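Local coordinates for protein AJLec (Anthopleura japonica, PDB 6A56) that is a sea anemone lectin that binds a galactose-containing glycan beside a calcium ion, probably in a calcium-dependent way, at residues N69-N73 / Y109-S113; S25-H31 / G130-R136. All blocks are in the same frame, centred on the assembly; numbering follows the deposited sequence.

Contact 1. Residues N69-N73 / Y109-S113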
loop_
_atom_site.group_PDB
_atom_site.type_symbol
_atom_site.label_atom_id
_atom_site.label_comp_id
_atom_site.label_asym_id
_atom_site.label_seq_id
_atom_site.Cartn_x
_atom_site.Cartn_y
_atom_site.Cartn_z
ATOM N N ASN A 69 -15.444 -4.528 25.936
ATOM C CA ASN A 69 -14.203 -4.322 25.207
ATOM C C ASN A 69 -14.258 -4.802 23.736
ATOM O O ASN A 69 -13.280 -4.655 23.065
ATOM C CB ASN A 69 -13.007 -4.914 25.964
ATOM C CG ASN A 69 -13.183 -6.379 26.334
ATOM O OD1 ASN A 69 -14.314 -6.915 26.439
ATOM N ND2 ASN A 69 -12.051 -7.021 26.577
ATOM N N TYR A 70 -15.416 -5.307 23.300
ATOM C CA TYR A 70 -15.633 -5.669 21.848
ATOM C C TYR A 70 -16.938 -5.056 21.372
ATOM O O TYR A 70 -17.880 -5.784 21.109
ATOM C CB TYR A 70 -15.602 -7.184 21.677
ATOM C CG TYR A 70 -14.356 -7.850 22.208
ATOM C CD1 TYR A 70 -14.324 -8.365 23.517
ATOM C CD2 TYR A 70 -13.226 -8.068 21.448
ATOM C CE1 TYR A 70 -13.203 -9.021 23.994
ATOM C CE2 TYR A 70 -12.107 -8.707 21.923
ATOM C CZ TYR A 70 -12.099 -9.203 23.193
ATOM O OH TYR A 70 -10.979 -9.870 23.690
ATOM N N PRO A 71 -17.037 -3.741 21.297
ATOM C CA PRO A 71 -18.309 -3.077 21.018
ATOM C C PRO A 71 -18.587 -2.881 19.506
ATOM O O PRO A 71 -19.675 -2.412 19.183
ATOM C CB PRO A 71 -18.142 -1.723 21.702
ATOM C CG PRO A 71 -16.682 -1.451 21.467
ATOM C CD PRO A 71 -15.978 -2.754 21.636
ATOM N N LEU A 72 -17.569 -3.113 18.686
ATOM C CA LEU A 72 -17.740 -2.836 17.233
ATOM C C LEU A 72 -18.374 -4.031 16.540
ATOM O O LEU A 72 -18.122 -5.198 16.854
ATOM C CB LEU A 72 -16.392 -2.516 16.607
ATOM C CG LEU A 72 -15.691 -1.312 17.240
ATOM C CD1 LEU A 72 -14.347 -1.106 16.623
ATOM C CD2 LEU A 72 -16.549 -0.060 17.129
ATOM N N ASN A 73 -19.173 -3.702 15.486
ATOM C CA ASN A 73 -19.819 -4.772 14.707
ATOM C C ASN A 73 -20.154 -4.252 13.311
ATOM O O ASN A 73 -21.221 -4.606 12.779
ATOM C CB ASN A 73 -21.049 -5.331 15.413
ATOM C CG ASN A 73 -21.394 -6.745 14.986
ATOM O OD1 ASN A 73 -20.524 -7.661 14.987
ATOM N ND2 ASN A 73 -22.665 -6.973 14.744
ATOM N N TYR A 109 -10.360 3.284 19.257
ATOM C CA TYR A 109 -11.729 3.520 18.746
ATOM C C TYR A 109 -12.737 2.807 19.637
ATOM O O TYR A 109 -12.382 1.876 20.365
ATOM C CB TYR A 109 -11.897 3.066 17.281
ATOM C CG TYR A 109 -11.033 3.888 16.361
ATOM C CD1 TYR A 109 -11.516 5.077 15.852
ATOM C CD2 TYR A 109 -9.783 3.521 15.973
ATOM C CE1 TYR A 109 -10.766 5.895 15.053
ATOM C CE2 TYR A 109 -8.949 4.320 15.195
ATOM C CZ TYR A 109 -9.524 5.493 14.663
ATOM O OH TYR A 109 -8.658 6.417 14.030
ATOM N N ASN A 110 -13.999 3.211 19.496
ATOM C CA ASN A 110 -15.098 2.478 20.163
ATOM C C ASN A 110 -16.372 2.700 19.323
ATOM O O ASN A 110 -16.321 3.329 18.254
ATOM C CB ASN A 110 -15.239 2.804 21.651
ATOM C CG ASN A 110 -15.643 4.227 21.909
ATOM O OD1 ASN A 110 -16.389 4.851 21.175
ATOM N ND2 ASN A 110 -15.103 4.753 22.993
ATOM N N ALA A 111 -17.487 2.163 19.820
ATOM C CA ALA A 111 -18.693 2.180 18.984
ATOM C C ALA A 111 -19.320 3.564 18.909
ATOM O O ALA A 111 -20.260 3.729 18.121
ATOM C CB ALA A 111 -19.698 1.164 19.472
ATOM N N MET A 112 -18.823 4.551 19.686
ATOM C CA MET A 112 -19.250 5.934 19.606
ATOM C C MET A 112 -18.227 6.860 18.940
ATOM O O MET A 112 -18.440 8.066 18.940
ATOM C CB MET A 112 -19.602 6.464 20.988
ATOM C CG MET A 112 -20.744 5.722 21.641
ATOM S SD MET A 112 -22.274 5.836 20.747
ATOM C CE MET A 112 -22.478 7.617 20.611
ATOM N N SER A 113 -17.173 6.322 18.336
ATOM C CA SER A 113 -16.173 7.185 17.719
ATOM C C SER A 113 -16.832 7.997 16.609
ATOM O O SER A 113 -17.409 7.399 15.697
ATOM C CB SER A 113 -15.018 6.394 17.170
ATOM O OG SER A 113 -14.287 5.722 18.168
#
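A type I beta turn from N110 to S113, with an Asx turn at N110 built into it, sits in the loop between strands 104-106 and 115-119 of this mostly beta lectin and makes a small apolar contact with the loop that leads into strand 74-77. The turn is held from inside: S113 N donates to N110 O at 3.1 Å, M112 N donates to the side-chain N110 OD1 at 2.9 Å, and N110 N donates to S113 OG at 2.9 Å. Within the turn so braced, the CA-to-CB bond of A111 points toward the other loop, where A111 CB lies 4.0 Å from P71 CB and 3.6 Å from P71 O. The CA-to-CB bond of L72 runs sideways, and its m,t rotamer brings CD2 against the turn. No hydrogen bond joins the two loops, so their 171 Å² of buried surface rests on van der Waals contact. Backbone hydrogen bonds from P71 to C61 and from A111 to Y58 tie both loops to the same stretch of chain around W59, and L72 also packs on W59, Y104, V106 and L116. The tightest approach is that of L72 CD2, which sits 3.5 Å from N110 C and 3.6 Å from A111 CA.

Contact 2. Residues S25-H31 / G130-R136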
loop_
_atom_site.group_PDB
_atom_site.type_symbol
_atom_site.label_atom_id
_atom_site.label_comp_id
_atom_site.label_asym_id
_atom_site.label_seq_id
_atom_site.Cartn_x
_atom_site.Cartn_y
_atom_site.Cartn_z
ATOM N N SER A 25 -24.812 0.185 0.624
ATOM C CA SER A 25 -24.050 -0.301 -0.537
ATOM C C SER A 25 -23.828 0.858 -1.503
ATOM O O SER A 25 -24.762 1.627 -1.749
ATOM C CB SER A 25 -24.732 -1.487 -1.221
ATOM O OG SER A 25 -24.944 -2.498 -0.239
ATOM N N PHE A 26 -22.653 0.975 -2.078
ATOM C CA PHE A 26 -22.374 2.074 -2.987
ATOM C C PHE A 26 -21.224 1.703 -3.908
ATOM O O PHE A 26 -20.421 0.838 -3.635
ATOM C CB PHE A 26 -22.086 3.350 -2.189
ATOM C CG PHE A 26 -20.765 3.366 -1.484
ATOM C CD1 PHE A 26 -20.613 2.696 -0.272
ATOM C CD2 PHE A 26 -19.691 4.058 -2.022
ATOM C CE1 PHE A 26 -19.402 2.744 0.389
ATOM C CE2 PHE A 26 -18.479 4.052 -1.379
ATOM C CZ PHE A 26 -18.338 3.400 -0.172
ATOM N N THR A 27 -21.160 2.438 -5.038
ATOM C CA THR A 27 -20.093 2.312 -6.000
ATOM C C THR A 27 -19.026 3.364 -5.712
ATOM O O THR A 27 -19.316 4.564 -5.844
ATOM C CB THR A 27 -20.655 2.486 -7.423
ATOM O OG1 THR A 27 -21.675 1.483 -7.605
ATOM C CG2 THR A 27 -19.558 2.356 -8.453
ATOM N N PRO A 28 -17.782 3.005 -5.345
ATOM C CA PRO A 28 -16.850 4.058 -4.957
ATOM C C PRO A 28 -16.513 4.960 -6.154
ATOM O O PRO A 28 -16.452 4.528 -7.305
ATOM C CB PRO A 28 -15.599 3.304 -4.530
ATOM C CG PRO A 28 -16.074 1.934 -4.212
ATOM C CD PRO A 28 -17.265 1.668 -5.075
ATOM N N SER A 29 -16.288 6.237 -5.839
ATOM C CA SER A 29 -16.017 7.258 -6.827
ATOM C C SER A 29 -14.570 7.231 -7.330
ATOM O O SER A 29 -14.264 7.873 -8.334
ATOM C CB SER A 29 -16.334 8.608 -6.270
ATOM O OG SER A 29 -15.525 8.858 -5.095
ATOM N N HIS A 30 -13.680 6.545 -6.598
ATOM C CA HIS A 30 -12.266 6.499 -6.902
ATOM C C HIS A 30 -11.803 5.039 -6.906
ATOM O O HIS A 30 -12.362 4.222 -6.170
ATOM C CB HIS A 30 -11.459 7.329 -5.911
ATOM C CG HIS A 30 -11.725 8.782 -6.046
ATOM N ND1 HIS A 30 -10.824 9.674 -6.559
ATOM C CD2 HIS A 30 -12.817 9.495 -5.731
ATOM C CE1 HIS A 30 -11.364 10.880 -6.600
ATOM N NE2 HIS A 30 -12.585 10.792 -6.063
ATOM N N HIS A 31 -10.788 4.770 -7.737
ATOM C CA HIS A 31 -10.295 3.445 -8.019
ATOM C C HIS A 31 -8.853 3.299 -7.600
ATOM O O HIS A 31 -8.142 4.297 -7.503
ATOM C CB HIS A 31 -10.360 3.155 -9.538
ATOM C CG HIS A 31 -11.732 3.284 -10.085
ATOM N ND1 HIS A 31 -11.954 3.617 -11.393
ATOM C CD2 HIS A 31 -12.931 3.186 -9.481
ATOM C CE1 HIS A 31 -13.241 3.696 -11.599
ATOM N NE2 HIS A 31 -13.889 3.404 -10.473
ATOM N N GLY A 130 -12.224 -1.090 -8.700
ATOM C CA GLY A 130 -12.382 -0.611 -10.085
ATOM C C GLY A 130 -13.810 -0.197 -10.335
ATOM O O GLY A 130 -14.692 -0.173 -9.470
ATOM N N PRO A 131 -14.113 0.069 -11.628
ATOM C CA PRO A 131 -15.450 0.458 -12.024
ATOM C C PRO A 131 -16.571 -0.505 -11.648
ATOM O O PRO A 131 -17.669 -0.072 -11.367
ATOM C CB PRO A 131 -15.370 0.532 -13.556
ATOM C CG PRO A 131 -13.942 0.824 -13.845
ATOM C CD PRO A 131 -13.179 0.107 -12.744
ATOM N N ASP A 132 -16.246 -1.790 -11.571
ATOM C CA ASP A 132 -17.203 -2.810 -11.286
ATOM C C ASP A 132 -17.396 -3.056 -9.782
ATOM O O ASP A 132 -18.252 -3.844 -9.395
ATOM C CB ASP A 132 -16.823 -4.093 -12.020
ATOM C CG ASP A 132 -17.882 -5.155 -12.093
ATOM O OD1 ASP A 132 -19.076 -4.780 -12.363
ATOM O OD2 ASP A 132 -17.512 -6.332 -11.862
ATOM N N SER A 133 -16.563 -2.437 -8.932
ATOM C CA SER A 133 -16.608 -2.770 -7.486
ATOM C C SER A 133 -17.824 -2.124 -6.813
ATOM O O SER A 133 -18.244 -1.048 -7.178
ATOM C CB SER A 133 -15.328 -2.266 -6.879
ATOM O OG SER A 133 -14.164 -2.844 -7.470
ATOM N N GLN A 134 -18.320 -2.771 -5.768
ATOM C CA GLN A 134 -19.297 -2.216 -4.868
ATOM C C GLN A 134 -18.783 -2.464 -3.458
ATOM O O GLN A 134 -18.390 -3.574 -3.146
ATOM C CB GLN A 134 -20.683 -2.844 -5.049
ATOM C CG GLN A 134 -21.777 -2.218 -4.197
ATOM C CD GLN A 134 -23.105 -2.895 -4.386
ATOM O OE1 GLN A 134 -24.084 -2.287 -4.864
ATOM N NE2 GLN A 134 -23.181 -4.149 -4.016
ATOM N N LEU A 135 -18.834 -1.437 -2.631
ATOM C CA LEU A 135 -18.545 -1.636 -1.170
ATOM C C LEU A 135 -19.875 -1.650 -0.432
ATOM O O LEU A 135 -20.795 -0.957 -0.769
ATOM C CB LEU A 135 -17.626 -0.530 -0.647
ATOM C CG LEU A 135 -16.183 -0.586 -1.179
ATOM C CD1 LEU A 135 -15.416 0.639 -0.723
ATOM C CD2 LEU A 135 -15.448 -1.874 -0.840
ATOM N N ARG A 136 -19.939 -2.500 0.583
ATOM C CA ARG A 136 -21.147 -2.671 1.378
ATOM C C ARG A 136 -20.750 -2.518 2.865
ATOM O O ARG A 136 -19.870 -3.261 3.347
ATOM C CB ARG A 136 -21.749 -4.060 1.166
ATOM C CG ARG A 136 -22.184 -4.351 -0.282
ATOM C CD ARG A 136 -22.755 -5.736 -0.398
ATOM N NE ARG A 136 -23.282 -5.919 -1.784
ATOM C CZ ARG A 136 -23.919 -7.036 -2.168
ATOM N NH1 ARG A 136 -24.033 -8.060 -1.373
ATOM N NH2 ARG A 136 -24.529 -7.050 -3.354
HETATM O O HOH W 1 -20.860 -0.998 -8.010
#
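Two backbone hydrogen bonds pair the ends of strands 24-26 and 135-139: F26 N donates to L135 O at 3.0 Å and L135 N to F26 O at 2.9 Å, making F26 and L135 a hydrogen-bonded antiparallel pair. S25 and R136 form the neighbouring non-hydrogen-bonded pair, their CA atoms 4.2 Å apart. CA-H...O contacts supplement the ladder, S25 CA to L135 O at 3.3 Å and Q134 CA to F26 O at 3.5 Å. Past the ladder a water links T27 and S133, 2.6 Å from T27 OG1 and donating to S133 O at 2.7 Å. In the apolar contacts, L135 CB lies 3.9 Å from F26 CE1, and L135 CD1 3.8 Å from P28 CG; F26 also rests on V159 of strand 152-163. Segment 25-31 swings out at S29 and H30 and returns to G130 at H31, where G130 CA at 4.1 Å and P131 CD at 4.0 Å from the H31 ring centroid make CH-pi contacts over one face. The type I beta turn from G130 to S133 is closed by S133 N donating to G130 O at 3.0 Å. The whole is the end of an antiparallel beta ladder at the edge of a four-stranded sheet within this chain.

Contacts 1 and 2 lie on opposite sides of the chain's centre, with centres 25 Å apart and nearest atoms about 10 Å apart, so they do not touch. Along the chain, contact 1 is nested inside the loop closed by contact 2. The four-stranded sheet connects them: 69-73 leads into strand 74-77, which pairs with strand 135-139, the strand that begins in 130-136, and R136 bonds to T77 through the backbone. Neither contact forms the sugar site. The P71 side chain is about 11 Å from the bound galactose and about 13 Å from a calcium ion, while the R136 side chain is about 11 Å from a calcium ion.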